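Local coordinates for protein dihydroorotase (Campylobacter jejuni subsp. jejuni, PDB 3PNU) that probably catalyses the reversible cyclization of N-carbamoyl-L-aspartate to dihydroorotate, a zinc-dependent step of de novo pyrimidine synthesis, at residues L199-E203 / Y253-M257; I190-C196 / E240-L245; M25-L31 / L302-S307. One frame throughout, in Å; residues are numbered along the deposited sequence. Where two conformers were deposited one is given.

Contact 1: residues L199-E203 / Y253-M257; sequences LKDYE and YEKVM
Leu199 and Lys255 bring the two backbones nearest, 7.9 Å between their CA atoms, where the end of helix 193-201 faces a type I beta turn, Tyr253 to Val256, that leads into strand 256-258. This is the outer layer of the TIM barrel: helix 193-201 lies outside the parallel strands, and strand 205-209 stands next to 256-258 in the sheet. Leucine suits position 199 because it looks inward from the last part of the helix. Its CG lies anti to the backbone N (chi1 -175°), and the Leu199 side chain lies roughly perpendicular to that of Val256, its CD2 3.4 Å from Val256 CG2. The same Leu199 CD2 comes obliquely to Tyr253, 3.9 Å from CE2, while Leu248 of helix 239-250 touches both Leu199 and Val256. Tyr253 has an aromatic ring that can serve apolar and charged neighbours together. Lys200, on the exposed side, bends at chi2 (-79°) and carries its ammonium over one ring face, a cation-pi contact with NZ 3.9 Å from the centroid and displaced toward the rim. Its CD also passes the Tyr253 hydroxyl. Lysine at 255 has the length to span from the turn to the helix end, where the Leu199 carbonyl accepts it. Its aliphatic chain runs alongside Leu199 in the opposite sense, and its ammonium also bonds to Leu205 O, tying the helix end to the next strand. Lys255 NZ donates to Leu199 O at 2.7 Å, with a C=O...N angle of 168°.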
# COMPACT_ATOMS: atom_id res chain seq x y z
N LEU A 199 2.48 20.27 -15.99
CA LEU A 199 1.91 20.21 -17.32
C LEU A 199 1.71 21.60 -17.92
O LEU A 199 1.86 21.78 -19.13
CB LEU A 199 0.56 19.50 -17.24
CG LEU A 199 -0.22 19.18 -18.51
CD1 LEU A 199 0.56 18.27 -19.48
CD2 LEU A 199 -1.58 18.52 -18.15
N LYS A 200 1.35 22.57 -17.06
CA LYS A 200 1.09 23.95 -17.49
C LYS A 200 2.36 24.75 -17.72
O LYS A 200 2.32 25.77 -18.35
CB LYS A 200 0.35 24.70 -16.39
CG LYS A 200 -0.88 24.05 -15.76
CD LYS A 200 -2.16 24.14 -16.57
CE LYS A 200 -3.34 23.65 -15.70
NZ LYS A 200 -4.67 23.89 -16.30
N ASP A 201 3.50 24.30 -17.18
CA ASP A 201 4.74 25.08 -17.30
C ASP A 201 5.51 24.94 -18.61
O ASP A 201 6.38 25.75 -18.88
CB ASP A 201 5.71 24.73 -16.15
CG ASP A 201 5.18 25.11 -14.76
OD1 ASP A 201 4.18 25.86 -14.66
OD2 ASP A 201 5.79 24.63 -13.76
N TYR A 202 5.24 23.91 -19.41
CA TYR A 202 6.00 23.74 -20.66
C TYR A 202 5.08 23.36 -21.79
O TYR A 202 4.27 22.44 -21.67
CB TYR A 202 7.15 22.72 -20.48
CG TYR A 202 8.19 23.13 -19.47
CD1 TYR A 202 9.36 23.80 -19.85
CD2 TYR A 202 8.01 22.87 -18.10
CE1 TYR A 202 10.33 24.20 -18.90
CE2 TYR A 202 8.96 23.25 -17.15
CZ TYR A 202 10.12 23.92 -17.55
OH TYR A 202 11.03 24.30 -16.60
N GLU A 203 5.20 24.06 -22.91
CA GLU A 203 4.33 23.82 -24.06
C GLU A 203 4.45 22.43 -24.65
O GLU A 203 3.51 21.93 -25.20
CB GLU A 203 4.58 24.85 -25.16
CG GLU A 203 4.20 26.26 -24.75
CD GLU A 203 4.68 27.31 -25.73
OE1 GLU A 203 4.90 28.45 -25.28
OE2 GLU A 203 4.87 26.99 -26.92
N TYR A 253 -9.26 20.00 -20.21
CA TYR A 253 -7.97 20.65 -20.51
C TYR A 253 -7.30 20.00 -21.73
O TYR A 253 -7.08 18.79 -21.77
CB TYR A 253 -7.05 20.64 -19.29
CG TYR A 253 -5.79 21.40 -19.53
CD1 TYR A 253 -5.81 22.78 -19.63
CD2 TYR A 253 -4.56 20.75 -19.66
CE1 TYR A 253 -4.66 23.50 -19.86
CE2 TYR A 253 -3.39 21.47 -19.89
CZ TYR A 253 -3.46 22.84 -19.98
OH TYR A 253 -2.32 23.58 -20.19
N GLU A 254 -6.98 20.85 -22.69
CA GLU A 254 -6.49 20.44 -24.01
C GLU A 254 -5.24 19.55 -24.10
O GLU A 254 -5.09 18.83 -25.10
CB GLU A 254 -6.29 21.69 -24.88
CG GLU A 254 -5.22 22.62 -24.32
CD GLU A 254 -5.11 23.95 -25.05
OE1 GLU A 254 -4.72 24.93 -24.39
OE2 GLU A 254 -5.44 24.02 -26.26
N LYS A 255 -4.35 19.59 -23.11
CA LYS A 255 -3.13 18.78 -23.17
C LYS A 255 -3.25 17.43 -22.42
O LYS A 255 -2.26 16.69 -22.32
CB LYS A 255 -1.93 19.58 -22.68
CG LYS A 255 -1.73 20.90 -23.43
CD LYS A 255 -0.30 21.44 -23.31
CE LYS A 255 0.19 21.63 -21.88
NZ LYS A 255 1.66 21.99 -21.86
N VAL A 256 -4.44 17.14 -21.91
CA VAL A 256 -4.70 15.89 -21.21
C VAL A 256 -5.54 14.99 -22.12
O VAL A 256 -6.45 15.47 -22.79
CB VAL A 256 -5.37 16.13 -19.87
CG1 VAL A 256 -6.02 14.86 -19.37
CG2 VAL A 256 -4.34 16.67 -18.87
N MET A 257 -5.21 13.71 -22.15
CA MET A 257 -5.89 12.73 -22.99
C MET A 257 -6.20 11.52 -22.15
O MET A 257 -5.46 11.20 -21.23
CB MET A 257 -4.96 12.28 -24.11
CG MET A 257 -4.57 13.37 -25.10
SD MET A 257 -3.11 12.94 -26.06
CE MET A 257 -1.79 13.28 -24.91

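Contact 2: residues I190-C196 / E240-L245; sequences ITTKTLC and EDKEAL
Leu245 is the main bump of this contact, and the hollow it fills is made by Ile190, Thr191 and Cys196. The site lies in the outer shell of the TIM barrel, where helix 239-250 packs against the start of helix 193-201 and the loop before it. Leucine suits the place because its two branches divide the hollow: CD2 sits against Ile190 CG1 at 3.5 Å and against Cys196 SG at 3.6 Å, while CD1 rests over Thr191 CA, 3.7 Å away. Ile190 brings CG1 forward from the position between its backbone N and carbonyl carbon (chi1 63°), and the Ile190 and Leu245 side chains lie alongside one another, pointing opposite ways. The preceding residue, Ala244, makes a smaller bump, its methyl 3.8 Å from Cys196 SG; the slim cysteine can touch both alanine and leucine. At the polar end, Asp241 presses CB toward Thr191 O and reaches the first turn of helix 193-201, whose N-H groups have no carbonyls a turn earlier to bond. Thr192 is the N-cap, its OG1 accepting from Leu195 N and also bonding Glu166. A water accepts from Thr194 N and donates to Asp241 OD1, while Asp241 OD2 takes Arg238 N. Asp241 OD1 also accepts Lys193 N at 2.9 Å on its anti side, 26° out of the carboxylate plane.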
# COMPACT_ATOMS: atom_id res chain seq x y z
N ILE A 190 -0.54 10.15 -15.24
CA ILE A 190 -0.14 11.01 -14.13
C ILE A 190 -1.07 10.76 -12.97
O ILE A 190 -2.27 10.47 -13.15
CB ILE A 190 -0.07 12.47 -14.49
CG1 ILE A 190 -1.44 13.04 -14.90
CG2 ILE A 190 0.97 12.68 -15.61
CD1 ILE A 190 -1.44 14.61 -14.98
N THR A 191 -0.51 10.89 -11.77
CA THR A 191 -1.23 10.60 -10.55
C THR A 191 -1.00 11.59 -9.42
O THR A 191 -1.44 11.35 -8.33
CB THR A 191 -0.77 9.26 -10.03
OG1 THR A 191 0.63 9.34 -9.72
CG2 THR A 191 -1.00 8.15 -11.10
N THR A 192 -0.30 12.68 -9.70
CA THR A 192 0.03 13.65 -8.67
C THR A 192 -0.31 15.07 -9.07
O THR A 192 -0.32 15.44 -10.25
CB THR A 192 1.55 13.67 -8.43
OG1 THR A 192 2.21 14.08 -9.63
CG2 THR A 192 2.08 12.29 -7.98
N LYS A 193 -0.55 15.89 -8.06
CA LYS A 193 -0.80 17.30 -8.28
C LYS A 193 0.47 17.92 -8.86
O LYS A 193 0.41 18.83 -9.68
CB LYS A 193 -1.18 17.94 -6.96
CG LYS A 193 -1.54 19.43 -7.05
CD LYS A 193 -2.10 19.90 -5.73
CE LYS A 193 -2.36 21.40 -5.74
NZ LYS A 193 -2.94 21.84 -4.43
N THR A 194 1.63 17.41 -8.46
CA THR A 194 2.88 17.92 -8.97
C THR A 194 2.91 17.88 -10.49
O THR A 194 3.32 18.84 -11.11
CB THR A 194 4.09 17.10 -8.46
OG1 THR A 194 4.05 17.01 -7.03
CG2 THR A 194 5.42 17.73 -8.91
N LEU A 195 2.47 16.77 -11.09
CA LEU A 195 2.52 16.69 -12.56
C LEU A 195 1.35 17.40 -13.20
O LEU A 195 1.45 17.88 -14.33
CB LEU A 195 2.72 15.25 -13.06
CG LEU A 195 4.05 14.61 -12.64
CD1 LEU A 195 4.28 13.28 -13.36
CD2 LEU A 195 5.26 15.55 -12.94
N CYS A 196 0.23 17.49 -12.50
CA CYS A 196 -0.87 18.28 -13.02
C CYS A 196 -0.38 19.71 -13.21
O CYS A 196 -0.65 20.32 -14.22
CB CYS A 196 -2.08 18.27 -12.09
SG CYS A 196 -2.84 16.66 -12.00
N GLU A 240 -5.97 15.24 -2.59
CA GLU A 240 -5.70 16.44 -3.38
C GLU A 240 -5.08 16.09 -4.73
O GLU A 240 -5.22 16.84 -5.71
CB GLU A 240 -4.90 17.51 -2.59
CG GLU A 240 -3.87 16.98 -1.59
CD GLU A 240 -4.52 16.58 -0.26
OE1 GLU A 240 -5.32 17.37 0.30
OE2 GLU A 240 -4.21 15.49 0.24
N ASP A 241 -4.44 14.93 -4.81
CA ASP A 241 -3.87 14.48 -6.06
C ASP A 241 -5.02 14.11 -7.00
O ASP A 241 -5.03 14.53 -8.15
CB ASP A 241 -2.91 13.32 -5.84
CG ASP A 241 -1.65 13.74 -5.10
OD1 ASP A 241 -1.03 14.76 -5.48
OD2 ASP A 241 -1.27 13.03 -4.15
N LYS A 242 -5.98 13.34 -6.49
CA LYS A 242 -7.12 12.91 -7.28
C LYS A 242 -7.97 14.08 -7.72
O LYS A 242 -8.44 14.11 -8.86
CB LYS A 242 -8.01 11.98 -6.47
CG LYS A 242 -9.10 11.40 -7.28
CD LYS A 242 -9.98 10.49 -6.52
CE LYS A 242 -10.89 11.22 -5.59
NZ LYS A 242 -11.91 10.25 -5.12
N GLU A 243 -8.18 15.03 -6.83
CA GLU A 243 -8.95 16.20 -7.17
C GLU A 243 -8.30 16.95 -8.34
O GLU A 243 -8.99 17.33 -9.27
CB GLU A 243 -9.12 17.12 -5.95
CG GLU A 243 -10.00 16.58 -4.82
CD GLU A 243 -11.48 16.47 -5.17
OE1 GLU A 243 -12.31 17.12 -4.47
OE2 GLU A 243 -11.83 15.77 -6.14
N ALA A 244 -6.98 17.14 -8.30
CA ALA A 244 -6.31 17.85 -9.39
C ALA A 244 -6.45 17.11 -10.72
O ALA A 244 -6.63 17.74 -11.77
CB ALA A 244 -4.86 18.09 -9.07
N LEU A 245 -6.38 15.77 -10.69
CA LEU A 245 -6.55 14.96 -11.90
C LEU A 245 -7.97 15.15 -12.44
O LEU A 245 -8.17 15.32 -13.65
CB LEU A 245 -6.28 13.48 -11.63
CG LEU A 245 -4.84 13.10 -11.22
CD1 LEU A 245 -4.74 11.70 -10.62
CD2 LEU A 245 -3.90 13.25 -12.41
O HOH W 1 1.56 15.99 -5.72

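Contact 3: residues M25-L31 / L302-S307; sequences MKLKNPL and LQKFLS
Gln303 bridges from helix 299-314 to Lys28 in strand 25-28, joining the TIM-barrel domain to the edge of the small antiparallel sheet beside it; the short strand and helix segments run at 31° to each other. From CB the chain sets out with CG anti to the backbone N (chi1 176°), then bends at chi2, which brings CD to 3.6 Å from Lys28 O. At the tip, OE1 accepts Lys28 N at 2.9 Å, the donor tilted from the carbonyl plane, and NE2 gives a hydrogen to Lys28 O at 2.9 Å, in the carbonyl plane and on a lone pair. A primary amide suits this spot because it offers acceptor and donor together, matching both backbone groups of one residue; NE2 also bonds Asp308. Beside it, leucines fill the buried side: the Leu27 side chain lies across that of Leu302, their CD2 atoms 3.9 Å apart, and Leu27 CD1 meets Leu306 CD1, with Leu286 of helix 285-296 against Leu27 and Leu306. Past the strand, small Ser307 lets the backbones close in; its OG is modelled only 2.5 Å from Asn29 O, a hydrogen bond of doubtful length. Leu31 N then donates to Leu306 O at 2.8 Å, with an N-H...O angle of 157°.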
# COMPACT_ATOMS: atom_id res chain seq x y z
N MET A 25 -26.62 9.26 -25.02
CA MET A 25 -25.31 9.92 -25.11
C MET A 25 -24.45 9.28 -26.20
O MET A 25 -24.20 8.08 -26.17
CB MET A 25 -24.59 9.88 -23.77
CG MET A 25 -23.26 10.65 -23.76
SD MET A 25 -22.46 10.82 -22.15
CE MET A 25 -22.27 9.10 -21.72
N LYS A 26 -24.03 10.10 -27.17
CA LYS A 26 -23.17 9.64 -28.26
C LYS A 26 -21.72 10.06 -28.04
O LYS A 26 -21.45 11.19 -27.64
CB LYS A 26 -23.61 10.20 -29.62
CG LYS A 26 -24.86 9.60 -30.27
CD LYS A 26 -26.16 10.06 -29.63
CE LYS A 26 -27.37 9.65 -30.46
NZ LYS A 26 -28.65 10.20 -29.90
N LEU A 27 -20.81 9.15 -28.31
CA LEU A 27 -19.38 9.42 -28.21
C LEU A 27 -18.80 9.17 -29.59
O LEU A 27 -19.09 8.16 -30.21
CB LEU A 27 -18.72 8.49 -27.18
CG LEU A 27 -19.15 8.70 -25.73
CD1 LEU A 27 -18.62 7.59 -24.85
CD2 LEU A 27 -18.72 10.10 -25.22
N LYS A 28 -17.98 10.09 -30.06
CA LYS A 28 -17.38 9.98 -31.37
C LYS A 28 -15.87 9.67 -31.35
O LYS A 28 -15.09 10.41 -30.76
CB LYS A 28 -17.65 11.27 -32.15
CG LYS A 28 -16.92 11.37 -33.49
CD LYS A 28 -17.32 12.62 -34.29
CE LYS A 28 -18.76 12.50 -34.82
NZ LYS A 28 -19.12 13.54 -35.83
N ASN A 29 -15.50 8.59 -32.01
CA ASN A 29 -14.10 8.18 -32.14
C ASN A 29 -13.28 8.16 -30.83
O ASN A 29 -12.25 8.82 -30.73
CB ASN A 29 -13.39 9.08 -33.18
CG ASN A 29 -13.92 8.88 -34.61
OD1 ASN A 29 -14.31 7.78 -35.00
ND2 ASN A 29 -13.90 9.95 -35.40
N PRO A 30 -13.75 7.42 -29.83
CA PRO A 30 -13.01 7.33 -28.58
C PRO A 30 -11.63 6.74 -28.78
O PRO A 30 -11.44 5.77 -29.53
CB PRO A 30 -13.85 6.37 -27.72
CG PRO A 30 -14.75 5.66 -28.68
CD PRO A 30 -14.98 6.62 -29.80
N LEU A 31 -10.66 7.32 -28.11
CA LEU A 31 -9.31 6.85 -28.20
C LEU A 31 -8.80 6.44 -26.83
O LEU A 31 -9.05 7.13 -25.85
CB LEU A 31 -8.45 7.98 -28.77
CG LEU A 31 -8.79 8.32 -30.23
CD1 LEU A 31 -8.24 9.68 -30.66
CD2 LEU A 31 -8.29 7.21 -31.13
N LEU A 302 -16.27 15.33 -22.02
CA LEU A 302 -15.93 13.91 -22.11
C LEU A 302 -15.40 13.61 -23.53
O LEU A 302 -14.43 12.86 -23.71
CB LEU A 302 -17.14 13.04 -21.78
CG LEU A 302 -16.94 11.53 -21.98
CD1 LEU A 302 -15.62 11.05 -21.39
CD2 LEU A 302 -18.12 10.72 -21.40
N GLN A 303 -16.06 14.21 -24.52
CA GLN A 303 -15.69 14.03 -25.92
C GLN A 303 -14.30 14.59 -26.16
O GLN A 303 -13.57 14.07 -27.00
CB GLN A 303 -16.74 14.71 -26.84
CG GLN A 303 -16.44 14.68 -28.34
CD GLN A 303 -16.27 13.27 -28.90
OE1 GLN A 303 -17.00 12.34 -28.56
NE2 GLN A 303 -15.31 13.13 -29.81
N LYS A 304 -13.93 15.64 -25.44
CA LYS A 304 -12.59 16.22 -25.53
C LYS A 304 -11.52 15.31 -24.90
O LYS A 304 -10.46 15.05 -25.49
CB LYS A 304 -12.54 17.57 -24.83
CG LYS A 304 -13.02 18.79 -25.64
CD LYS A 304 -13.20 19.99 -24.70
CE LYS A 304 -13.44 21.32 -25.40
NZ LYS A 304 -12.17 21.95 -25.90
N PHE A 305 -11.82 14.83 -23.70
CA PHE A 305 -10.92 14.00 -22.93
C PHE A 305 -10.64 12.66 -23.61
O PHE A 305 -9.50 12.20 -23.64
CB PHE A 305 -11.47 13.86 -21.51
CG PHE A 305 -10.65 12.98 -20.59
CD1 PHE A 305 -9.33 13.28 -20.33
CD2 PHE A 305 -11.23 11.90 -19.96
CE1 PHE A 305 -8.58 12.48 -19.49
CE2 PHE A 305 -10.49 11.10 -19.11
CZ PHE A 305 -9.16 11.39 -18.88
N LEU A 306 -11.69 12.05 -24.18
CA LEU A 306 -11.58 10.77 -24.86
C LEU A 306 -11.16 10.82 -26.31
O LEU A 306 -10.74 9.80 -26.86
CB LEU A 306 -12.94 10.06 -24.86
CG LEU A 306 -13.32 9.06 -23.80
CD1 LEU A 306 -14.78 8.69 -24.02
CD2 LEU A 306 -12.41 7.83 -23.93
N SER A 307 -11.30 11.98 -26.95
CA SER A 307 -11.01 12.01 -28.37
C SER A 307 -10.51 13.30 -28.99
O SER A 307 -9.47 13.27 -29.65
CB SER A 307 -12.26 11.58 -29.13
OG SER A 307 -11.98 11.27 -30.48

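Overall arrangement
Contacts 1 and 2 share helix 193-201: contact 2 holds its beginning and contact 1 its end, their centres about 13 Å apart. Helix 239-250 and strand 256-258, used by contacts 2 and 1, follow each other in the chain, so the order is 190-196, 199-203, 240-245, 253-257. Contact 3 encloses both in sequence, pairing 25-31 with 302-307; its centre lies about 18 Å from that of contact 1 and about 22 Å from that of contact 2. Contacts 1 and 3 meet where Val256 CG1 packs on Phe305 CE1 at 3.5 Å. Together they tie outer helices to the strands of the barrel that carries the two zinc ions, and the barrel to the small antiparallel sheet.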